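Local coordinates for diacylglycerol lipase (Aspergillus oryzae, PDB 5XK2), which hydrolyses mono- and diacylglycerols, releasing fatty acids, as a lipase of the class 3 family, captured here in a closed conformation, at the interface of chains A and B. Residues are numbered along the deposited sequence; one frame, centred on the assembly and turned at random. Chains: chain A/B, Diacylglycerol lipase.

Contact 1: the interface of chains A and B. Residues chain A 101, 103, 211, 213, 216, 260; chain B 261, 263.
B:Asp261 OD1, a carboxylate oxygen, accepts a hydrogen bond from its own chain and is touched from across the interface. B:Leu263 N donates to B:Asp261 OD1 at 2.9 Å, through a bent bond (145° at H) that approaches from above the carboxylate plane, 37° out of it. The bond caps the start of the 3-10 helix 262-269. Against the same oxygen lies the ring of A:Pro260, whose CG is 3.4 Å from B:Asp261 OD1. This proline contact is packing rather than polar bonding.

The capped turn presents B:Leu263, whose 93 Å² of hidden surface shows how fully a leucine knob can enter a partner's apolar socket. CG stands anti to the backbone N (chi1 -171°), carrying the branch point into the socket, where the two methyls meet different walls. CD2 meets A:Leu213 tip to tip, with B:Leu263 CD2 3.6 Å from A:Leu213 CD1 and equally near its CG. From another wall the methyl A:Leu211 CD2 comes to 3.9 Å from B:Leu263 CD2 and also nears CD1. A:Met216, extended beyond CG, reaches in end-on until its CE is 4.0 Å from B:Leu263 CD2. The second branch turns toward A:Phe103, running past that side chain in the opposite direction. It stays off the aromatic faces: B:Leu263 CD1 lies in the ring plane, at the edge, 3.9 Å from A:Phe103 CE2, and A:Met216 CE also lies at the edge of this ring.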
ATOM      1  N   ALA A 101      11.935   1.120  -4.600  1.00 27.25           N
ATOM      2  CA  ALA A 101      12.682   2.119  -3.842  1.00 25.96           C
ATOM      3  C   ALA A 101      13.602   2.921  -4.760  1.00 30.19           C
ATOM      4  O   ALA A 101      14.599   3.486  -4.306  1.00 30.11           O
ATOM      5  CB  ALA A 101      13.487   1.460  -2.722  1.00 27.23           C
ATOM      6  N   PHE A 103      13.455   5.826  -8.120  1.00 23.98           N
ATOM      7  CA  PHE A 103      12.589   6.779  -8.819  1.00 17.01           C
ATOM      8  C   PHE A 103      13.411   7.542  -9.858  1.00 15.59           C
ATOM      9  O   PHE A 103      13.770   8.702  -9.651  1.00 14.98           O
ATOM     10  CB  PHE A 103      11.947   7.772  -7.835  1.00 16.38           C
ATOM     11  CG  PHE A 103      11.034   7.128  -6.803  1.00 16.81           C
ATOM     12  CD1 PHE A 103       9.699   6.876  -7.088  1.00 23.52           C
ATOM     13  CD2 PHE A 103      11.518   6.801  -5.552  1.00 24.27           C
ATOM     14  CE1 PHE A 103       8.862   6.290  -6.131  1.00 18.86           C
ATOM     15  CE2 PHE A 103      10.689   6.215  -4.597  1.00 26.99           C
ATOM     16  CZ  PHE A 103       9.362   5.974  -4.892  1.00 20.20           C
ATOM     17  N   LEU A 211       7.807  11.740  -0.816  1.00 11.42           N
ATOM     18  CA  LEU A 211       8.437  10.865  -1.810  1.00 11.55           C
ATOM     19  C   LEU A 211       8.245  11.411  -3.213  1.00 12.56           C
ATOM     20  O   LEU A 211       7.244  12.062  -3.496  1.00 13.43           O
ATOM     21  CB  LEU A 211       7.855   9.455  -1.740  1.00 12.55           C
ATOM     22  CG  LEU A 211       8.104   8.707  -0.431  1.00 16.71           C
ATOM     23  CD1 LEU A 211       7.384   7.378  -0.496  1.00 20.89           C
ATOM     24  CD2 LEU A 211       9.599   8.526  -0.200  1.00 21.42           C
ATOM     25  N   LEU A 213      12.478  11.102  -2.446  1.00 16.05           N
ATOM     26  CA  LEU A 213      13.293  11.824  -1.477  1.00 14.98           C
ATOM     27  C   LEU A 213      14.024  13.025  -2.053  1.00 14.13           C
ATOM     28  O   LEU A 213      14.367  13.073  -3.248  1.00 14.94           O
ATOM     29  CB  LEU A 213      14.333  10.891  -0.863  1.00 15.85           C
ATOM     30  CG  LEU A 213      13.841   9.631  -0.158  1.00 19.89           C
ATOM     31  CD1 LEU A 213      15.038   8.876   0.399  1.00 24.71           C
ATOM     32  CD2 LEU A 213      12.900  10.011   0.954  1.00 21.16           C
ATOM     33  N   MET A 216      17.151  11.992  -3.597  1.00 15.87           N
ATOM     34  CA  MET A 216      17.026  11.430  -4.934  1.00 17.00           C
ATOM     35  C   MET A 216      16.989  12.524  -6.015  1.00 17.74           C
ATOM     36  O   MET A 216      16.765  12.241  -7.200  1.00 19.36           O
ATOM     37  CB  MET A 216      15.775  10.553  -5.015  1.00 16.78           C
ATOM     38  CG  MET A 216      15.859   9.295  -4.172  1.00 19.56           C
ATOM     39  SD  MET A 216      14.234   8.533  -4.074  1.00 21.96           S
ATOM     40  CE  MET A 216      14.609   7.003  -3.215  1.00 26.40           C
ATOM     41  N   PRO A 260       8.861   9.374   5.906  1.00 13.51           N
ATOM     42  CA  PRO A 260       7.506   8.969   5.497  1.00 13.91           C
ATOM     43  C   PRO A 260       6.967   7.839   6.372  1.00 16.44           C
ATOM     44  O   PRO A 260       7.340   6.691   6.170  1.00 19.85           O
ATOM     45  CB  PRO A 260       7.668   8.535   4.034  1.00 18.02           C
ATOM     46  CG  PRO A 260       9.118   8.231   3.863  1.00 23.11           C
ATOM     47  CD  PRO A 260       9.892   8.947   4.941  1.00 19.77           C
TER
ATOM     48  N   ASP B 261       9.076   3.181   8.365  1.00 15.14           N
ATOM     49  CA  ASP B 261       9.363   3.972   7.165  1.00 14.88           C
ATOM     50  C   ASP B 261       8.695   3.366   5.921  1.00 14.63           C
ATOM     51  O   ASP B 261       8.982   2.218   5.542  1.00 16.31           O
ATOM     52  CB  ASP B 261      10.887   4.048   6.984  1.00 19.37           C
ATOM     53  CG  ASP B 261      11.327   5.053   5.929  1.00 28.72           C
ATOM     54  OD1 ASP B 261      10.556   5.373   5.001  1.00 19.61           O
ATOM     55  OD2 ASP B 261      12.490   5.510   6.016  1.00 34.04           O
ATOM     56  N   LEU B 263       9.184   4.033   2.880  1.00 13.87           N
ATOM     57  CA  LEU B 263      10.122   3.780   1.794  1.00 13.61           C
ATOM     58  C   LEU B 263      11.002   2.563   2.080  1.00 16.33           C
ATOM     59  O   LEU B 263      11.741   2.089   1.211  1.00 16.45           O
ATOM     60  CB  LEU B 263      10.975   5.023   1.537  1.00 15.93           C
ATOM     61  CG  LEU B 263      11.841   4.957   0.278  1.00 20.51           C
ATOM     62  CD1 LEU B 263      11.026   4.745  -0.992  1.00 23.03           C
ATOM     63  CD2 LEU B 263      12.674   6.217   0.182  1.00 29.24           C
TER

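Contact 2: the interface of chains A and B. Residues chain A 262, 265-266, 268-269, 276; chain B 95, 98-99.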
ATOM      1  N   LEU A 262       4.655   5.094   7.588  1.00 12.93           N
ATOM      2  CA  LEU A 262       3.610   4.241   7.037  1.00 11.81           C
ATOM      3  C   LEU A 262       2.297   4.381   7.813  1.00 12.53           C
ATOM      4  O   LEU A 262       1.210   4.379   7.217  1.00 14.94           O
ATOM      5  CB  LEU A 262       4.075   2.777   7.040  1.00 14.50           C
ATOM      6  CG  LEU A 262       3.028   1.718   6.678  1.00 14.51           C
ATOM      7  CD1 LEU A 262       2.518   1.938   5.263  1.00 15.95           C
ATOM      8  CD2 LEU A 262       3.672   0.354   6.775  1.00 15.56           C
ATOM      9  N   PHE A 265      -0.479   7.026   7.072  1.00 12.48           N
ATOM     10  CA  PHE A 265      -1.186   6.972   5.809  1.00 11.63           C
ATOM     11  C   PHE A 265      -2.631   7.486   5.895  1.00 13.69           C
ATOM     12  O   PHE A 265      -3.151   8.020   4.924  1.00 13.26           O
ATOM     13  CB  PHE A 265      -1.177   5.556   5.231  1.00 15.60           C
ATOM     14  CG  PHE A 265      -1.554   5.532   3.797  1.00 16.08           C
ATOM     15  CD1 PHE A 265      -0.640   5.897   2.832  1.00 20.74           C
ATOM     16  CD2 PHE A 265      -2.853   5.231   3.415  1.00 22.45           C
ATOM     17  CE1 PHE A 265      -0.994   5.917   1.507  1.00 18.03           C
ATOM     18  CE2 PHE A 265      -3.218   5.247   2.079  1.00 26.88           C
ATOM     19  CZ  PHE A 265      -2.289   5.592   1.127  1.00 21.28           C
ATOM     20  N   HIS A 266      -3.261   7.374   7.060  1.00 11.27           N
ATOM     21  CA  HIS A 266      -4.614   7.907   7.234  1.00 11.51           C
ATOM     22  C   HIS A 266      -4.696   9.370   6.767  1.00 13.07           C
ATOM     23  O   HIS A 266      -5.701   9.787   6.201  1.00 11.17           O
ATOM     24  CB  HIS A 266      -5.046   7.796   8.703  1.00 10.94           C
ATOM     25  CG  HIS A 266      -4.239   8.645   9.634  1.00 11.72           C
ATOM     26  ND1 HIS A 266      -4.639   9.906  10.029  1.00 13.24           N
ATOM     27  CD2 HIS A 266      -3.027   8.438  10.208  1.00 13.99           C
ATOM     28  CE1 HIS A 266      -3.722  10.427  10.831  1.00 14.31           C
ATOM     29  NE2 HIS A 266      -2.736   9.557  10.957  1.00 16.17           N
ATOM     30  N   HIS A 268      -3.315  10.739   4.344  1.00  8.03           N
ATOM     31  CA  HIS A 268      -3.292  10.850   2.885  1.00  9.04           C
ATOM     32  C   HIS A 268      -4.678  10.911   2.265  1.00  9.83           C
ATOM     33  O   HIS A 268      -4.825  11.446   1.164  1.00 11.34           O
ATOM     34  CB  HIS A 268      -2.530   9.651   2.271  1.00  8.51           C
ATOM     35  CG  HIS A 268      -2.277   9.775   0.799  1.00  9.65           C
ATOM     36  ND1 HIS A 268      -1.565  10.821   0.249  1.00  9.62           N
ATOM     37  CD2 HIS A 268      -2.582   8.944  -0.229  1.00 11.14           C
ATOM     38  CE1 HIS A 268      -1.467  10.641  -1.061  1.00 10.07           C
ATOM     39  NE2 HIS A 268      -2.074   9.508  -1.375  1.00 10.33           N
ATOM     40  N   VAL A 269      -5.678  10.315   2.918  1.00  9.20           N
ATOM     41  CA  VAL A 269      -6.971  10.192   2.265  1.00  9.98           C
ATOM     42  C   VAL A 269      -7.952  11.279   2.664  1.00 11.23           C
ATOM     43  O   VAL A 269      -9.043  11.330   2.103  1.00 13.66           O
ATOM     44  CB  VAL A 269      -7.596   8.796   2.510  1.00 13.20           C
ATOM     45  CG1 VAL A 269      -6.584   7.724   2.130  1.00 16.82           C
ATOM     46  CG2 VAL A 269      -8.007   8.628   3.970  1.00 13.34           C
ATOM     47  N   ASP A 276     -10.452   9.527  -1.690  1.00 11.99           N
ATOM     48  CA  ASP A 276     -10.456   8.282  -2.449  1.00 11.67           C
ATOM     49  C   ASP A 276     -11.624   7.347  -2.121  1.00 13.40           C
ATOM     50  O   ASP A 276     -11.555   6.150  -2.418  1.00 17.18           O
ATOM     51  CB  ASP A 276      -9.134   7.550  -2.278  1.00 16.87           C
ATOM     52  CG  ASP A 276      -8.939   7.029  -0.875  1.00 26.03           C
ATOM     53  OD1 ASP A 276      -9.589   7.551   0.052  1.00 19.25           O
ATOM     54  OD2 ASP A 276      -8.149   6.081  -0.703  1.00 33.71           O
TER
ATOM     55  N   ARG B  95      -2.103  -0.453   2.417  1.00 29.52           N
ATOM     56  CA  ARG B  95      -2.781   0.808   2.703  1.00 25.60           C
ATOM     57  C   ARG B  95      -4.141   0.528   3.341  1.00 24.48           C
ATOM     58  O   ARG B  95      -4.504   1.196   4.299  1.00 27.47           O
ATOM     59  CB  ARG B  95      -2.922   1.689   1.447  1.00 28.30           C
ATOM     60  CG  ARG B  95      -3.843   1.165   0.352  1.00 30.87           C
ATOM     61  CD  ARG B  95      -3.877   2.125  -0.848  1.00 32.27           C
ATOM     62  NE  ARG B  95      -4.663   3.331  -0.575  1.00 28.73           N
ATOM     63  CZ  ARG B  95      -4.598   4.446  -1.298  1.00 29.37           C
ATOM     64  NH1 ARG B  95      -3.783   4.519  -2.348  1.00 24.35           N
ATOM     65  NH2 ARG B  95      -5.351   5.491  -0.975  1.00 29.50           N
ATOM     66  N   VAL B  98      -3.574  -0.301   7.088  1.00 21.60           N
ATOM     67  CA  VAL B  98      -3.211   0.796   7.979  1.00 18.46           C
ATOM     68  C   VAL B  98      -4.058   2.071   7.916  1.00 17.00           C
ATOM     69  O   VAL B  98      -3.934   2.906   8.815  1.00 19.19           O
ATOM     70  CB  VAL B  98      -1.743   1.236   7.747  1.00 21.72           C
ATOM     71  CG1 VAL B  98      -0.792   0.057   7.919  1.00 22.44           C
ATOM     72  CG2 VAL B  98      -1.585   1.857   6.363  1.00 22.10           C
ATOM     73  N   THR B  99      -4.920   2.228   6.908  1.00 19.03           N
ATOM     74  CA  THR B  99      -5.570   3.531   6.667  1.00 17.00           C
ATOM     75  C   THR B  99      -6.475   3.993   7.815  1.00 20.43           C
ATOM     76  O   THR B  99      -6.569   5.190   8.091  1.00 20.06           O
ATOM     77  CB  THR B  99      -6.375   3.517   5.345  1.00 22.48           C
ATOM     78  OG1 THR B  99      -5.456   3.489   4.248  1.00 30.05           O
ATOM     79  CG2 THR B  99      -7.226   4.767   5.191  1.00 24.99           C
TER
HETATM   80  O   HOH W   1      -2.715   5.216   8.828  1.00 17.86           O
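The charged interaction joins B:Arg95, on the lid helix 94-98, to A:Asp276. The groups meet tip to tip in a salt bridge, B:Arg95 NH2 to A:Asp276 OD2 at 2.9 Å, with their planes 32° apart. The N-H of B:Arg95 NH2 points elsewhere, so the pairing reads as electrostatic rather than as a hydrogen bond. A bend at chi3 (-75°) turns the guanidinium toward the acid.

Aromatic packing steadies the same arginine. A:Phe265 stands almost upright on the guanidinium, the planes 79° apart, with its tip atom CZ over the centre of the flat group and 3.5 Å from B:Arg95 CZ. Behind it, A:His268 CB backs one face of the phenyl ring; by family resemblance A:His268 is the catalytic histidine. At the other end of the phenylalanine, A:Phe265 CB touches B:Val98 CG2 at 3.9 Å. B:Thr99 OG1 lies beside the ring's CD2 corner and also donates to B:Arg95 O, one turn back, which fixes the hydroxyl at the end of the lid helix.

Water-mediated bonding completes the patch. Water 1 joins A:His266 N, at 2.8 Å, to B:Val98 O, the carbonyl closing the lid helix, at 2.6 Å, and this water also lies in the plane of the A:His266 imidazole, at its edge.

Contact 3: the interface of chains A and B. Residues chain A 98-99, 101, 103; chain B 263, 266.
The backbone of A:Ala101, which touches B:His266, takes a left-handed conformation (phi 61°) just beyond the lid helix 94-98. In class 3 lipases such a lid shields the active site, and here its end faces the 3-10 helix 262-269 of the other copy.

The methyl A:Ala101 CB lies to one side of the imidazole plane, outward of the CD2 corner, 4.0 Å from B:His266 CD2. The histidine is brought there by a chi1 of 65°, with CG lying between the backbone N and the carbonyl carbon. A:Ala101 hides 36 Å² in this patch, more than the 27 Å² of B:His266.

Polar bonding runs through an ordered water rather than directly between the chains. Water 2 accepts from B:His266 N at 2.8 Å, with 142° at H. Its other partners are carbonyls, which can only accept, so the water would donate to both: water 2 lies 2.6 Å from A:Val98 O and 2.8 Å from B:Leu263 O. B:Leu263 O and B:His266 N stand 4.3 Å apart, and the water spans that gap within one turn of the helix while satisfying the last carbonyl of the opposing lid helix. The imidazole turns its CD2 edge to this cluster, with both B:Leu263 O and water 2 in the ring plane. On the far side of the patch, B:Leu263 CD1 reaches the edge of A:Phe103.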
ATOM      1  N   VAL A  98       6.264   2.126  -4.346  1.00 21.02           N
ATOM      2  CA  VAL A  98       7.503   2.274  -3.586  1.00 23.61           C
ATOM      3  C   VAL A  98       8.399   1.037  -3.502  1.00 20.85           C
ATOM      4  O   VAL A  98       9.555   1.167  -3.097  1.00 22.19           O
ATOM      5  CB  VAL A  98       7.215   2.731  -2.120  1.00 22.12           C
ATOM      6  CG1 VAL A  98       6.425   4.033  -2.105  1.00 20.23           C
ATOM      7  CG2 VAL A  98       6.491   1.646  -1.333  1.00 21.27           C
ATOM      8  N   THR A  99       7.911  -0.140  -3.901  1.00 21.04           N
ATOM      9  CA  THR A  99       8.632  -1.385  -3.585  1.00 18.16           C
ATOM     10  C   THR A  99      10.036  -1.462  -4.209  1.00 25.97           C
ATOM     11  O   THR A  99      10.959  -1.984  -3.579  1.00 27.26           O
ATOM     12  CB  THR A  99       7.801  -2.619  -3.983  1.00 24.30           C
ATOM     13  OG1 THR A  99       6.767  -2.806  -3.008  1.00 29.42           O
ATOM     14  CG2 THR A  99       8.649  -3.891  -4.003  1.00 27.12           C
ATOM     15  N   ALA A 101      11.935   1.120  -4.600  1.00 27.25           N
ATOM     16  CA  ALA A 101      12.682   2.119  -3.842  1.00 25.96           C
ATOM     17  C   ALA A 101      13.602   2.921  -4.760  1.00 30.19           C
ATOM     18  O   ALA A 101      14.599   3.486  -4.306  1.00 30.11           O
ATOM     19  CB  ALA A 101      13.487   1.460  -2.722  1.00 27.23           C
ATOM     20  N   PHE A 103      13.455   5.826  -8.120  1.00 23.98           N
ATOM     21  CA  PHE A 103      12.589   6.779  -8.819  1.00 17.01           C
ATOM     22  C   PHE A 103      13.411   7.542  -9.858  1.00 15.59           C
ATOM     23  O   PHE A 103      13.770   8.702  -9.651  1.00 14.98           O
ATOM     24  CB  PHE A 103      11.947   7.772  -7.835  1.00 16.38           C
ATOM     25  CG  PHE A 103      11.034   7.128  -6.803  1.00 16.81           C
ATOM     26  CD1 PHE A 103       9.699   6.876  -7.088  1.00 23.52           C
ATOM     27  CD2 PHE A 103      11.518   6.801  -5.552  1.00 24.27           C
ATOM     28  CE1 PHE A 103       8.862   6.290  -6.131  1.00 18.86           C
ATOM     29  CE2 PHE A 103      10.689   6.215  -4.597  1.00 26.99           C
ATOM     30  CZ  PHE A 103       9.362   5.974  -4.892  1.00 20.20           C
TER
ATOM     31  N   LEU B 263       9.184   4.033   2.880  1.00 13.87           N
ATOM     32  CA  LEU B 263      10.122   3.780   1.794  1.00 13.61           C
ATOM     33  C   LEU B 263      11.002   2.563   2.080  1.00 16.33           C
ATOM     34  O   LEU B 263      11.741   2.089   1.211  1.00 16.45           O
ATOM     35  CB  LEU B 263      10.975   5.023   1.537  1.00 15.93           C
ATOM     36  CG  LEU B 263      11.841   4.957   0.278  1.00 20.51           C
ATOM     37  CD1 LEU B 263      11.026   4.745  -0.992  1.00 23.03           C
ATOM     38  CD2 LEU B 263      12.674   6.217   0.182  1.00 29.24           C
ATOM     39  N   HIS B 266      10.545  -2.024   0.503  1.00 13.75           N
ATOM     40  CA  HIS B 266      11.300  -3.005  -0.274  1.00 13.63           C
ATOM     41  C   HIS B 266      11.810  -4.158   0.594  1.00 14.16           C
ATOM     42  O   HIS B 266      11.847  -5.304   0.148  1.00 16.08           O
ATOM     43  CB  HIS B 266      12.490  -2.331  -0.978  1.00 15.34           C
ATOM     44  CG  HIS B 266      13.519  -1.796  -0.032  1.00 15.37           C
ATOM     45  ND1 HIS B 266      14.665  -2.490   0.287  1.00 17.78           N
ATOM     46  CD2 HIS B 266      13.564  -0.643   0.676  1.00 16.13           C
ATOM     47  CE1 HIS B 266      15.380  -1.781   1.144  1.00 18.00           C
ATOM     48  NE2 HIS B 266      14.733  -0.657   1.397  1.00 17.04           N
TER
HETATM   49  O   HOH W   2      10.543   0.536  -0.740  1.00 18.30           O

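Contact 4: the interface of chains A and B. Residues chain A 94, 98, 207, 260, 262, 265; chain B 94, 98, 207, 211, 260, 262.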
ATOM      1  N   ILE A  94       0.060   1.811  -3.430  1.00 21.80           N
ATOM      2  CA  ILE A  94       1.201   2.543  -2.900  1.00 27.39           C
ATOM      3  C   ILE A  94       2.381   1.602  -2.740  1.00 21.57           C
ATOM      4  O   ILE A  94       3.522   1.974  -3.018  1.00 24.91           O
ATOM      5  CB  ILE A  94       0.879   3.194  -1.544  1.00 42.37           C
ATOM      6  CG1 ILE A  94      -0.243   4.222  -1.703  1.00 47.97           C
ATOM      7  CG2 ILE A  94       2.125   3.853  -0.961  1.00 42.66           C
ATOM      8  CD1 ILE A  94       0.146   5.442  -2.533  1.00 31.63           C
ATOM      9  N   VAL A  98       6.264   2.126  -4.346  1.00 21.02           N
ATOM     10  CA  VAL A  98       7.503   2.274  -3.586  1.00 23.61           C
ATOM     11  C   VAL A  98       8.399   1.037  -3.502  1.00 20.85           C
ATOM     12  O   VAL A  98       9.555   1.167  -3.097  1.00 22.19           O
ATOM     13  CB  VAL A  98       7.215   2.731  -2.120  1.00 22.12           C
ATOM     14  CG1 VAL A  98       6.425   4.033  -2.105  1.00 20.23           C
ATOM     15  CG2 VAL A  98       6.491   1.646  -1.333  1.00 21.27           C
ATOM     16  N   PRO A 207       2.520  10.688   4.462  1.00  7.91           N
ATOM     17  CA  PRO A 207       3.853  10.287   3.982  1.00 10.28           C
ATOM     18  C   PRO A 207       4.098  10.492   2.481  1.00 12.94           C
ATOM     19  O   PRO A 207       5.256  10.591   2.049  1.00 12.09           O
ATOM     20  CB  PRO A 207       3.915   8.793   4.320  1.00 11.83           C
ATOM     21  CG  PRO A 207       2.488   8.340   4.310  1.00 10.71           C
ATOM     22  CD  PRO A 207       1.697   9.531   4.874  1.00  9.90           C
ATOM     23  N   PRO A 260       8.861   9.374   5.906  1.00 13.51           N
ATOM     24  CA  PRO A 260       7.506   8.969   5.497  1.00 13.91           C
ATOM     25  C   PRO A 260       6.967   7.839   6.372  1.00 16.44           C
ATOM     26  O   PRO A 260       7.340   6.691   6.170  1.00 19.85           O
ATOM     27  CB  PRO A 260       7.668   8.535   4.034  1.00 18.02           C
ATOM     28  CG  PRO A 260       9.118   8.231   3.863  1.00 23.11           C
ATOM     29  CD  PRO A 260       9.892   8.947   4.941  1.00 19.77           C
ATOM     30  N   LEU A 262       4.655   5.094   7.588  1.00 12.93           N
ATOM     31  CA  LEU A 262       3.610   4.241   7.037  1.00 11.81           C
ATOM     32  C   LEU A 262       2.297   4.381   7.813  1.00 12.53           C
ATOM     33  O   LEU A 262       1.210   4.379   7.217  1.00 14.94           O
ATOM     34  CB  LEU A 262       4.075   2.777   7.040  1.00 14.50           C
ATOM     35  CG  LEU A 262       3.028   1.718   6.678  1.00 14.51           C
ATOM     36  CD1 LEU A 262       2.518   1.938   5.263  1.00 15.95           C
ATOM     37  CD2 LEU A 262       3.672   0.354   6.775  1.00 15.56           C
ATOM     38  N   PHE A 265      -0.479   7.026   7.072  1.00 12.48           N
ATOM     39  CA  PHE A 265      -1.186   6.972   5.809  1.00 11.63           C
ATOM     40  C   PHE A 265      -2.631   7.486   5.895  1.00 13.69           C
ATOM     41  O   PHE A 265      -3.151   8.020   4.924  1.00 13.26           O
ATOM     42  CB  PHE A 265      -1.177   5.556   5.231  1.00 15.60           C
ATOM     43  CG  PHE A 265      -1.554   5.532   3.797  1.00 16.08           C
ATOM     44  CD1 PHE A 265      -0.640   5.897   2.832  1.00 20.74           C
ATOM     45  CD2 PHE A 265      -2.853   5.231   3.415  1.00 22.45           C
ATOM     46  CE1 PHE A 265      -0.994   5.917   1.507  1.00 18.03           C
ATOM     47  CE2 PHE A 265      -3.218   5.247   2.079  1.00 26.88           C
ATOM     48  CZ  PHE A 265      -2.289   5.592   1.127  1.00 21.28           C
TER
ATOM     49  N   ILE B  94      -1.626  -3.067   1.840  1.00 33.23           N
ATOM     50  CA  ILE B  94      -1.042  -2.547   3.060  1.00 28.76           C
ATOM     51  C   ILE B  94      -1.773  -1.266   3.422  1.00 24.43           C
ATOM     52  O   ILE B  94      -2.064  -1.029   4.594  1.00 25.20           O
ATOM     53  CB  ILE B  94       0.474  -2.295   2.911  1.00 36.77           C
ATOM     54  CG1 ILE B  94       1.219  -3.626   2.775  1.00 37.01           C
ATOM     55  CG2 ILE B  94       1.016  -1.538   4.116  1.00 35.87           C
ATOM     56  CD1 ILE B  94       1.027  -4.567   3.955  1.00 37.76           C
ATOM     57  N   VAL B  98      -3.574  -0.301   7.088  1.00 21.60           N
ATOM     58  CA  VAL B  98      -3.211   0.796   7.979  1.00 18.46           C
ATOM     59  C   VAL B  98      -4.058   2.071   7.916  1.00 17.00           C
ATOM     60  O   VAL B  98      -3.934   2.906   8.815  1.00 19.19           O
ATOM     61  CB  VAL B  98      -1.743   1.236   7.747  1.00 21.72           C
ATOM     62  CG1 VAL B  98      -0.792   0.057   7.919  1.00 22.44           C
ATOM     63  CG2 VAL B  98      -1.585   1.857   6.363  1.00 22.10           C
ATOM     64  N   PRO B 207       9.180  -2.065   7.554  1.00 13.47           N
ATOM     65  CA  PRO B 207       8.250  -1.364   8.447  1.00 13.23           C
ATOM     66  C   PRO B 207       7.161  -2.254   9.045  1.00 15.09           C
ATOM     67  O   PRO B 207       6.638  -1.908  10.110  1.00 14.27           O
ATOM     68  CB  PRO B 207       7.623  -0.306   7.535  1.00 13.43           C
ATOM     69  CG  PRO B 207       7.673  -0.914   6.174  1.00 13.79           C
ATOM     70  CD  PRO B 207       9.020  -1.653   6.148  1.00 13.20           C
ATOM     71  N   LEU B 211       4.403  -2.853  13.368  1.00 13.57           N
ATOM     72  CA  LEU B 211       2.974  -2.580  13.516  1.00 13.97           C
ATOM     73  C   LEU B 211       2.217  -3.824  13.970  1.00 18.07           C
ATOM     74  O   LEU B 211       2.588  -4.936  13.608  1.00 17.97           O
ATOM     75  CB  LEU B 211       2.379  -2.079  12.196  1.00 14.29           C
ATOM     76  CG  LEU B 211       2.871  -0.713  11.684  1.00 19.09           C
ATOM     77  CD1 LEU B 211       2.277  -0.452  10.315  1.00 26.22           C
ATOM     78  CD2 LEU B 211       2.492   0.398  12.645  1.00 28.12           C
ATOM     79  N   PRO B 260       8.019   3.147  11.427  1.00 16.83           N
ATOM     80  CA  PRO B 260       7.756   2.334  10.233  1.00 14.50           C
ATOM     81  C   PRO B 260       7.888   3.177   8.957  1.00 15.97           C
ATOM     82  O   PRO B 260       6.957   3.902   8.594  1.00 15.91           O
ATOM     83  CB  PRO B 260       6.327   1.820  10.448  1.00 17.79           C
ATOM     84  CG  PRO B 260       5.725   2.694  11.461  1.00 21.42           C
ATOM     85  CD  PRO B 260       6.764   3.606  12.047  1.00 19.67           C
ATOM     86  N   LEU B 262       7.814   4.137   5.279  1.00 13.23           N
ATOM     87  CA  LEU B 262       7.116   3.669   4.075  1.00 13.76           C
ATOM     88  C   LEU B 262       8.086   3.293   2.977  1.00 16.03           C
ATOM     89  O   LEU B 262       7.855   2.339   2.225  1.00 16.66           O
ATOM     90  CB  LEU B 262       6.140   4.742   3.560  1.00 15.25           C
ATOM     91  CG  LEU B 262       5.486   4.518   2.192  1.00 15.58           C
ATOM     92  CD1 LEU B 262       4.623   3.278   2.222  1.00 17.95           C
ATOM     93  CD2 LEU B 262       4.640   5.723   1.840  1.00 15.63           C
TER
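Around the two-fold axis, the first turns of the 3-10 helices 262-269 meet as a reciprocal backbone bridge, flanked by the lid helices 94-98. B:Leu262 N donates to A:Pro260 O at 2.7 Å, and A:Leu262 N returns the bond to B:Pro260 O at 2.8 Å. Both are nearly straight (177° and 173° at H) and run nearly along the C=O axis. Each uses the N-H of a residue opening a helix, so the partner chain supplies the acceptor.

The leucines carry the apolar part. In each, CG is anti to the backbone N (chi1 172° in A:Leu262), and the branches divide the work. A:Leu262 CD1 meets its twin B:Leu262 CD1 at 3.9 Å, the side chains crossing at about a right angle. The same methyl, A:Leu262 CD1, touches the lid through B:Ile94 CG2 at 4.0 Å; the twin contact to A:Ile94 involves a poorly ordered residue. The other branch turns to the segment around the DPVP sequence, which in this family carries the likely catalytic aspartate: A:Leu262 CD2 lies 3.9 Å from B:Leu211 CD1 and 4.1 Å from B:Pro207 CB. Burial of 85 Å² on A:Leu262 and 78 Å² on B:Leu262 shows how similarly the two copies are used. B:Leu262 CD2 repeats the proline contact, meeting the CB-CG edge of A:Pro207, with 4.0 Å from B:Leu262 CD2 to A:Pro207 CB.

Contact 4 straddles the symmetry axis, with contact 2 about 8 Å and contacts 1 and 3 each about 11 Å away between C-alpha centres. Contacts 1 and 3 overlap, their centres about 6 Å apart, sharing A:Ala101, A:Phe103 and B:Leu263; contact 2 lies 16 to 17 Å from them. A:Leu262, A:Phe265 and B:Val98 join contact 2 to contact 4, while A:Pro260 joins contacts 1 and 4 and A:Val98 joins contacts 3 and 4. The 3-10 helix 262-269 takes part in all four, and the lid helix 94-98 in contacts 2, 3 and 4, so this pairing, if it persists outside the crystal, could help hold the lids closed.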